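Local coordinates for protein exocyst complex component EXO70 (Saccharomyces cerevisiae, PDB 2B1E) that helps assemble the exocyst, the complex that tethers secretory vesicles to sites of exocytosis, and binds the small GTPase Rho3, at residues K410-T422 with L500-L514. Sequence-based numbering, arbitrary orientation.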
ATOM      1  N   LYS A 410      30.213   3.213 -26.602  1.00 12.29           N
ATOM      2  CA  LYS A 410      29.901   2.241 -25.564  1.00 13.78           C
ATOM      3  C   LYS A 410      30.742   2.358 -24.302  1.00 13.69           C
ATOM      4  O   LYS A 410      30.237   2.154 -23.198  1.00 13.71           O
ATOM      5  CB  LYS A 410      29.965   0.822 -26.143  1.00 13.79           C
ATOM      6  CG  LYS A 410      28.923   0.608 -27.243  1.00 15.20           C
ATOM      7  CD  LYS A 410      28.781  -0.844 -27.676  1.00 16.21           C
ATOM      8  CE  LYS A 410      29.957  -1.286 -28.524  1.00 14.93           C
ATOM      9  NZ  LYS A 410      30.144  -0.373 -29.672  1.00 17.04           N
ATOM     10  N   GLN A 411      32.013   2.711 -24.450  1.00 13.04           N
ATOM     11  CA  GLN A 411      32.872   2.829 -23.279  1.00 12.76           C
ATOM     12  C   GLN A 411      32.358   3.902 -22.324  1.00 11.27           C
ATOM     13  O   GLN A 411      32.194   3.643 -21.133  1.00  6.10           O
ATOM     14  CB  GLN A 411      34.320   3.136 -23.692  1.00 12.94           C
ATOM     15  CG  GLN A 411      35.270   3.275 -22.493  1.00 12.31           C
ATOM     16  CD  GLN A 411      36.727   3.326 -22.913  1.00 13.78           C
ATOM     17  OE1 GLN A 411      37.117   4.142 -23.750  1.00 15.48           O
ATOM     18  NE2 GLN A 411      37.537   2.453 -22.337  1.00 10.81           N
ATOM     19  N   ARG A 412      32.090   5.097 -22.853  1.00  8.60           N
ATOM     20  CA  ARG A 412      31.591   6.207 -22.038  1.00  9.58           C
ATOM     21  C   ARG A 412      30.178   5.976 -21.507  1.00 10.01           C
ATOM     22  O   ARG A 412      29.894   6.275 -20.343  1.00 10.16           O
ATOM     23  CB  ARG A 412      31.613   7.521 -22.834  1.00 11.52           C
ATOM     24  CG  ARG A 412      31.030   8.684 -22.038  1.00 12.97           C
ATOM     25  CD  ARG A 412      30.998  10.020 -22.772  1.00 11.55           C
ATOM     26  NE  ARG A 412      30.406  11.034 -21.897  1.00 13.78           N
ATOM     27  CZ  ARG A 412      30.226  12.311 -22.216  1.00 15.59           C
ATOM     28  NH1 ARG A 412      30.590  12.767 -23.409  1.00 13.93           N
ATOM     29  NH2 ARG A 412      29.679  13.137 -21.336  1.00 15.51           N
ATOM     30  N   ILE A 413      29.287   5.475 -22.363  1.00  8.21           N
ATOM     31  CA  ILE A 413      27.922   5.206 -21.945  1.00 10.50           C
ATOM     32  C   ILE A 413      27.951   4.114 -20.874  1.00 10.91           C
ATOM     33  O   ILE A 413      27.235   4.194 -19.868  1.00 11.41           O
ATOM     34  CB  ILE A 413      27.045   4.767 -23.144  1.00 10.83           C
ATOM     35  CG1 ILE A 413      26.849   5.954 -24.095  1.00 12.30           C
ATOM     36  CG2 ILE A 413      25.703   4.228 -22.642  1.00 12.08           C
ATOM     37  CD1 ILE A 413      26.316   5.574 -25.504  1.00 13.69           C
ATOM     38  N   GLY A 414      28.799   3.109 -21.071  1.00 10.21           N
ATOM     39  CA  GLY A 414      28.901   2.049 -20.079  1.00 11.37           C
ATOM     40  C   GLY A 414      29.313   2.603 -18.723  1.00 11.36           C
ATOM     41  O   GLY A 414      28.754   2.242 -17.684  1.00 11.90           O
ATOM     42  N   PHE A 415      30.298   3.494 -18.739  1.00 11.31           N
ATOM     43  CA  PHE A 415      30.805   4.123 -17.519  1.00  9.36           C
ATOM     44  C   PHE A 415      29.701   4.956 -16.860  1.00  8.78           C
ATOM     45  O   PHE A 415      29.459   4.859 -15.652  1.00 13.09           O
ATOM     46  CB  PHE A 415      32.005   5.011 -17.868  1.00  8.57           C
ATOM     47  CG  PHE A 415      32.555   5.784 -16.695  1.00 10.85           C
ATOM     48  CD1 PHE A 415      33.294   5.139 -15.705  1.00 11.25           C
ATOM     49  CD2 PHE A 415      32.323   7.152 -16.577  1.00  8.17           C
ATOM     50  CE1 PHE A 415      33.798   5.848 -14.605  1.00 11.14           C
ATOM     51  CE2 PHE A 415      32.825   7.875 -15.480  1.00 13.36           C
ATOM     52  CZ  PHE A 415      33.564   7.218 -14.492  1.00 10.23           C
ATOM     53  N   PHE A 416      29.041   5.789 -17.658  1.00  9.20           N
ATOM     54  CA  PHE A 416      27.954   6.634 -17.169  1.00 11.34           C
ATOM     55  C   PHE A 416      26.874   5.806 -16.456  1.00 11.69           C
ATOM     56  O   PHE A 416      26.491   6.121 -15.325  1.00 14.67           O
ATOM     57  CB  PHE A 416      27.372   7.430 -18.351  1.00 11.72           C
ATOM     58  CG  PHE A 416      26.135   8.231 -18.028  1.00 11.27           C
ATOM     59  CD1 PHE A 416      26.121   9.147 -16.969  1.00  8.16           C
ATOM     60  CD2 PHE A 416      24.996   8.095 -18.812  1.00  9.77           C
ATOM     61  CE1 PHE A 416      24.987   9.914 -16.702  1.00  7.61           C
ATOM     62  CE2 PHE A 416      23.847   8.859 -18.560  1.00 10.47           C
ATOM     63  CZ  PHE A 416      23.840   9.772 -17.503  1.00 12.26           C
ATOM     64  N   ILE A 417      26.402   4.733 -17.084  1.00 11.51           N
ATOM     65  CA  ILE A 417      25.366   3.914 -16.456  1.00 11.75           C
ATOM     66  C   ILE A 417      25.876   3.274 -15.157  1.00 12.12           C
ATOM     67  O   ILE A 417      25.165   3.240 -14.145  1.00 13.33           O
ATOM     68  CB  ILE A 417      24.858   2.797 -17.408  1.00 12.17           C
ATOM     69  CG1 ILE A 417      24.349   3.410 -18.720  1.00 14.29           C
ATOM     70  CG2 ILE A 417      23.718   2.016 -16.737  1.00 10.57           C
ATOM     71  CD1 ILE A 417      23.263   4.494 -18.529  1.00 10.80           C
ATOM     72  N   LEU A 418      27.105   2.773 -15.175  1.00 12.27           N
ATOM     73  CA  LEU A 418      27.655   2.152 -13.976  1.00 13.19           C
ATOM     74  C   LEU A 418      27.821   3.152 -12.833  1.00 14.25           C
ATOM     75  O   LEU A 418      27.615   2.801 -11.672  1.00 13.11           O
ATOM     76  CB  LEU A 418      28.983   1.461 -14.290  1.00 13.45           C
ATOM     77  CG  LEU A 418      28.839   0.160 -15.088  1.00 13.14           C
ATOM     78  CD1 LEU A 418      30.183  -0.237 -15.630  1.00 12.40           C
ATOM     79  CD2 LEU A 418      28.264  -0.944 -14.228  1.00 12.37           C
ATOM     80  N   MET A 419      28.169   4.401 -13.137  1.00 13.62           N
ATOM     81  CA  MET A 419      28.325   5.366 -12.054  1.00 14.72           C
ATOM     82  C   MET A 419      26.982   5.577 -11.369  1.00 17.12           C
ATOM     83  O   MET A 419      26.915   5.774 -10.151  1.00 16.58           O
ATOM     84  CB  MET A 419      28.879   6.710 -12.557  1.00 14.92           C
ATOM     85  CG  MET A 419      30.391   6.712 -12.842  1.00 15.19           C
ATOM     86  SD  MET A 419      31.452   6.311 -11.404  1.00 13.92           S
ATOM     87  CE  MET A 419      31.292   7.822 -10.465  1.00 18.51           C
ATOM     88  N   ASN A 420      25.908   5.529 -12.147  1.00 15.72           N
ATOM     89  CA  ASN A 420      24.589   5.704 -11.578  1.00 16.33           C
ATOM     90  C   ASN A 420      24.173   4.433 -10.834  1.00 16.81           C
ATOM     91  O   ASN A 420      23.660   4.504  -9.718  1.00 16.94           O
ATOM     92  CB  ASN A 420      23.574   6.062 -12.674  1.00 16.63           C
ATOM     93  CG  ASN A 420      23.723   7.503 -13.159  1.00 15.22           C
ATOM     94  OD1 ASN A 420      24.592   7.820 -13.977  1.00 18.34           O
ATOM     95  ND2 ASN A 420      22.883   8.379 -12.642  1.00  8.11           N
ATOM     96  N   LEU A 421      24.401   3.272 -11.439  1.00 17.56           N
ATOM     97  CA  LEU A 421      24.043   2.023 -10.778  1.00 18.75           C
ATOM     98  C   LEU A 421      24.808   1.859  -9.466  1.00 19.36           C
ATOM     99  O   LEU A 421      24.377   1.118  -8.588  1.00 19.11           O
ATOM    100  CB  LEU A 421      24.319   0.827 -11.689  1.00 16.75           C
ATOM    101  CG  LEU A 421      23.352   0.620 -12.860  1.00 19.75           C
ATOM    102  CD1 LEU A 421      23.880  -0.514 -13.748  1.00 18.71           C
ATOM    103  CD2 LEU A 421      21.950   0.296 -12.339  1.00 16.76           C
ATOM    104  N   THR A 422      25.943   2.542  -9.337  1.00 20.01           N
ATOM    105  CA  THR A 422      26.735   2.469  -8.112  1.00 21.59           C
ATOM    106  C   THR A 422      25.926   3.060  -6.961  1.00 22.82           C
ATOM    107  O   THR A 422      25.869   2.482  -5.871  1.00 20.53           O
ATOM    108  CB  THR A 422      28.071   3.227  -8.252  1.00 20.67           C
ATOM    109  OG1 THR A 422      28.982   2.433  -9.016  1.00 19.59           O
ATOM    110  CG2 THR A 422      28.680   3.509  -6.880  1.00 23.38           C
ATOM    111  N   LEU A 500      43.166   3.287 -26.949  1.00 14.61           N
ATOM    112  CA  LEU A 500      42.251   2.770 -25.935  1.00 14.55           C
ATOM    113  C   LEU A 500      42.764   3.058 -24.533  1.00 12.68           C
ATOM    114  O   LEU A 500      41.985   3.397 -23.646  1.00 14.02           O
ATOM    115  CB  LEU A 500      42.035   1.254 -26.110  1.00 14.82           C
ATOM    116  CG  LEU A 500      40.644   0.763 -26.523  1.00 16.83           C
ATOM    117  CD1 LEU A 500      40.646  -0.757 -26.681  1.00 16.35           C
ATOM    118  CD2 LEU A 500      39.612   1.179 -25.476  1.00 15.76           C
ATOM    119  N   VAL A 501      44.069   2.926 -24.324  1.00 11.42           N
ATOM    120  CA  VAL A 501      44.628   3.205 -23.003  1.00 11.16           C
ATOM    121  C   VAL A 501      44.315   4.659 -22.628  1.00 11.19           C
ATOM    122  O   VAL A 501      43.848   4.935 -21.532  1.00 10.92           O
ATOM    123  CB  VAL A 501      46.164   2.964 -22.979  1.00 12.55           C
ATOM    124  CG1 VAL A 501      46.773   3.447 -21.655  1.00 11.75           C
ATOM    125  CG2 VAL A 501      46.447   1.471 -23.159  1.00 12.14           C
ATOM    126  N   SER A 502      44.538   5.574 -23.568  1.00 11.54           N
ATOM    127  CA  SER A 502      44.294   7.004 -23.364  1.00 10.52           C
ATOM    128  C   SER A 502      42.854   7.314 -22.957  1.00  9.29           C
ATOM    129  O   SER A 502      42.584   8.020 -21.972  1.00  5.25           O
ATOM    130  CB  SER A 502      44.636   7.761 -24.656  1.00  9.61           C
ATOM    131  OG  SER A 502      44.441   9.156 -24.509  1.00 12.50           O
ATOM    132  N   LYS A 503      41.921   6.774 -23.722  1.00  8.16           N
ATOM    133  CA  LYS A 503      40.512   6.994 -23.461  1.00  8.42           C
ATOM    134  C   LYS A 503      40.054   6.368 -22.155  1.00  9.30           C
ATOM    135  O   LYS A 503      39.253   6.953 -21.420  1.00  7.12           O
ATOM    136  CB  LYS A 503      39.700   6.447 -24.635  1.00 10.69           C
ATOM    137  CG  LYS A 503      39.981   7.216 -25.912  1.00 12.57           C
ATOM    138  CD  LYS A 503      39.228   6.658 -27.108  1.00 14.18           C
ATOM    139  CE  LYS A 503      39.309   7.644 -28.262  1.00 14.94           C
ATOM    140  NZ  LYS A 503      38.563   7.149 -29.442  1.00 19.19           N
ATOM    141  N   THR A 504      40.560   5.176 -21.863  1.00 10.53           N
ATOM    142  CA  THR A 504      40.172   4.492 -20.638  1.00 11.17           C
ATOM    143  C   THR A 504      40.518   5.315 -19.402  1.00 12.76           C
ATOM    144  O   THR A 504      39.844   5.214 -18.373  1.00 14.18           O
ATOM    145  CB  THR A 504      40.826   3.110 -20.557  1.00 14.46           C
ATOM    146  OG1 THR A 504      40.515   2.376 -21.743  1.00 15.18           O
ATOM    147  CG2 THR A 504      40.293   2.335 -19.363  1.00 18.41           C
ATOM    148  N   LYS A 505      41.554   6.144 -19.508  1.00 12.72           N
ATOM    149  CA  LYS A 505      41.973   6.992 -18.388  1.00 13.68           C
ATOM    150  C   LYS A 505      40.934   8.055 -18.052  1.00 13.47           C
ATOM    151  O   LYS A 505      40.896   8.564 -16.933  1.00 13.33           O
ATOM    152  CB  LYS A 505      43.313   7.667 -18.703  1.00 12.88           C
ATOM    153  CG  LYS A 505      44.502   6.720 -18.649  1.00 14.13           C
ATOM    154  CD  LYS A 505      45.792   7.433 -19.011  1.00 16.43           C
ATOM    155  CE  LYS A 505      46.969   6.466 -19.105  1.00 17.90           C
ATOM    156  NZ  LYS A 505      48.203   7.191 -19.538  1.00 15.76           N
ATOM    157  N   GLN A 506      40.078   8.371 -19.015  1.00 14.43           N
ATOM    158  CA  GLN A 506      39.041   9.388 -18.818  1.00 15.54           C
ATOM    159  C   GLN A 506      37.866   8.920 -17.957  1.00 17.57           C
ATOM    160  O   GLN A 506      37.027   9.728 -17.559  1.00 17.78           O
ATOM    161  CB  GLN A 506      38.512   9.862 -20.182  1.00 10.81           C
ATOM    162  CG  GLN A 506      39.618  10.165 -21.202  1.00 14.59           C
ATOM    163  CD  GLN A 506      39.087  10.600 -22.563  1.00 17.26           C
ATOM    164  OE1 GLN A 506      37.957  10.287 -22.927  1.00 22.19           O
ATOM    165  NE2 GLN A 506      39.911  11.299 -23.328  1.00 16.53           N
ATOM    166  N   TYR A 507      37.809   7.625 -17.657  1.00 17.18           N
ATOM    167  CA  TYR A 507      36.708   7.087 -16.864  1.00 19.88           C
ATOM    168  C   TYR A 507      37.209   6.420 -15.592  1.00 21.16           C
ATOM    169  O   TYR A 507      37.716   5.308 -15.621  1.00 22.06           O
ATOM    170  CB  TYR A 507      35.909   6.100 -17.718  1.00 18.79           C
ATOM    171  CG  TYR A 507      35.568   6.686 -19.067  1.00 18.76           C
ATOM    172  CD1 TYR A 507      34.705   7.775 -19.172  1.00 18.76           C
ATOM    173  CD2 TYR A 507      36.188   6.223 -20.230  1.00 18.92           C
ATOM    174  CE1 TYR A 507      34.475   8.398 -20.399  1.00 18.60           C
ATOM    175  CE2 TYR A 507      35.960   6.838 -21.463  1.00 18.07           C
ATOM    176  CZ  TYR A 507      35.108   7.926 -21.536  1.00 17.48           C
ATOM    177  OH  TYR A 507      34.910   8.565 -22.737  1.00 19.69           O
ATOM    178  N   LYS A 508      37.055   7.104 -14.466  1.00 22.10           N
ATOM    179  CA  LYS A 508      37.532   6.565 -13.204  1.00 22.59           C
ATOM    180  C   LYS A 508      36.395   6.087 -12.314  1.00 21.29           C
ATOM    181  O   LYS A 508      35.649   6.889 -11.748  1.00 18.53           O
ATOM    182  CB  LYS A 508      38.387   7.624 -12.493  1.00 26.52           C
ATOM    183  CG  LYS A 508      39.576   8.106 -13.343  1.00 30.04           C
ATOM    184  CD  LYS A 508      40.449   9.126 -12.614  1.00 33.61           C
ATOM    185  CE  LYS A 508      41.495   9.750 -13.548  1.00 33.83           C
ATOM    186  NZ  LYS A 508      42.431   8.762 -14.170  1.00 35.57           N
ATOM    187  N   LEU A 509      36.251   4.765 -12.217  1.00 20.95           N
ATOM    188  CA  LEU A 509      35.208   4.173 -11.388  1.00 23.31           C
ATOM    189  C   LEU A 509      35.617   4.319  -9.928  1.00 25.44           C
ATOM    190  O   LEU A 509      36.803   4.313  -9.606  1.00 26.38           O
ATOM    191  CB  LEU A 509      35.016   2.691 -11.734  1.00 22.18           C
ATOM    192  CG  LEU A 509      34.440   2.351 -13.115  1.00 22.17           C
ATOM    193  CD1 LEU A 509      34.586   0.856 -13.397  1.00 22.91           C
ATOM    194  CD2 LEU A 509      32.976   2.761 -13.175  1.00 21.61           C
ATOM    195  N   SER A 510      34.630   4.451  -9.049  1.00 27.31           N
ATOM    196  CA  SER A 510      34.890   4.607  -7.625  1.00 28.30           C
ATOM    197  C   SER A 510      34.763   3.278  -6.887  1.00 26.82           C
ATOM    198  O   SER A 510      35.576   2.961  -6.014  1.00 28.02           O
ATOM    199  CB  SER A 510      33.913   5.620  -7.029  1.00 29.09           C
ATOM    200  OG  SER A 510      33.969   6.853  -7.729  1.00 32.40           O
ATOM    201  N   ASP A 511      33.743   2.503  -7.246  1.00 24.78           N
ATOM    202  CA  ASP A 511      33.485   1.210  -6.618  1.00 22.39           C
ATOM    203  C   ASP A 511      34.638   0.241  -6.874  1.00 21.72           C
ATOM    204  O   ASP A 511      34.973  -0.058  -8.018  1.00 18.98           O
ATOM    205  CB  ASP A 511      32.170   0.637  -7.161  1.00 25.99           C
ATOM    206  CG  ASP A 511      31.723  -0.614  -6.431  1.00 28.22           C
ATOM    207  OD1 ASP A 511      32.475  -1.600  -6.412  1.00 29.75           O
ATOM    208  OD2 ASP A 511      30.603  -0.612  -5.882  1.00 33.24           O
ATOM    209  N   PRO A 512      35.258  -0.272  -5.800  1.00 21.61           N
ATOM    210  CA  PRO A 512      36.377  -1.209  -5.937  1.00 22.10           C
ATOM    211  C   PRO A 512      36.038  -2.527  -6.630  1.00 20.45           C
ATOM    212  O   PRO A 512      36.839  -3.042  -7.404  1.00 20.19           O
ATOM    213  CB  PRO A 512      36.852  -1.402  -4.491  1.00 22.51           C
ATOM    214  CG  PRO A 512      35.595  -1.215  -3.700  1.00 26.32           C
ATOM    215  CD  PRO A 512      34.947  -0.027  -4.379  1.00 23.40           C
ATOM    216  N   SER A 513      34.856  -3.077  -6.373  1.00 19.66           N
ATOM    217  CA  SER A 513      34.507  -4.341  -7.010  1.00 18.64           C
ATOM    218  C   SER A 513      34.400  -4.145  -8.522  1.00 16.76           C
ATOM    219  O   SER A 513      34.816  -5.008  -9.293  1.00 13.33           O
ATOM    220  CB  SER A 513      33.196  -4.907  -6.442  1.00 21.18           C
ATOM    221  OG  SER A 513      32.078  -4.125  -6.825  1.00 26.27           O
ATOM    222  N   LEU A 514      33.854  -3.011  -8.954  1.00 14.86           N
ATOM    223  CA  LEU A 514      33.753  -2.767 -10.394  1.00 15.23           C
ATOM    224  C   LEU A 514      35.130  -2.594 -11.021  1.00 14.05           C
ATOM    225  O   LEU A 514      35.370  -3.065 -12.123  1.00 13.19           O
ATOM    226  CB  LEU A 514      32.894  -1.534 -10.679  1.00 12.64           C
ATOM    227  CG  LEU A 514      31.393  -1.764 -10.521  1.00 12.50           C
ATOM    228  CD1 LEU A 514      30.631  -0.474 -10.799  1.00 14.78           C
ATOM    229  CD2 LEU A 514      30.963  -2.874 -11.465  1.00 16.51           C
TER
HETATM  230  O   HOH W   1      35.785   7.049 -24.889  1.00 23.00           O
HETATM  231  O   HOH W   2      31.866   3.361  -9.368  1.00 23.16           O
HETATM  232  O   HOH W   3      28.177  -0.641  -7.563  1.00 36.07           O
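Tyr507 lies across helix 410-429, against Gln411, Arg412 and Phe415. The contact belongs to the elongated helical rod of Exo70. Here the linker between helices 483-504 and 512-537 runs along helix 410-429. From its start, the Tyr507 side chain touches Phe415: CB sits over one face of that ring, 3.6 Å from its centroid. CG and CD1 continue past Phe415, and the two ring planes meet obliquely at 47°. CD2 and CE2 pass Gln411 CG, and Gln411 OE1 comes to the ring edge. CE1 and CZ lie against Arg412 CB and CG, and Arg412 CA stands over the ring face. The guanidinium leads away to Asn307. Tyr507 OH ends 3.5 Å from Arg412 CB and hydrogen-bonds a water at 2.8 Å. With an alanine in place of Tyr507, the flank of Arg412 would probably be uncovered and that water would lose its phenolic partner. Gln411 CG lies anti to the backbone N (chi1 180°) and the chain runs on extended, which carries the amide to helix 483-504. There Gln411 NE2 donates to Thr504 OG1 at 3.0 Å, and this hydroxyl donates to Leu500 O. Leu509 CD2 packs 3.5 Å from Phe415 CD1. Asp511 N-caps helix 512-537. One water links its backbone N to Thr422 OG1, to which the water donates at 3.1 Å.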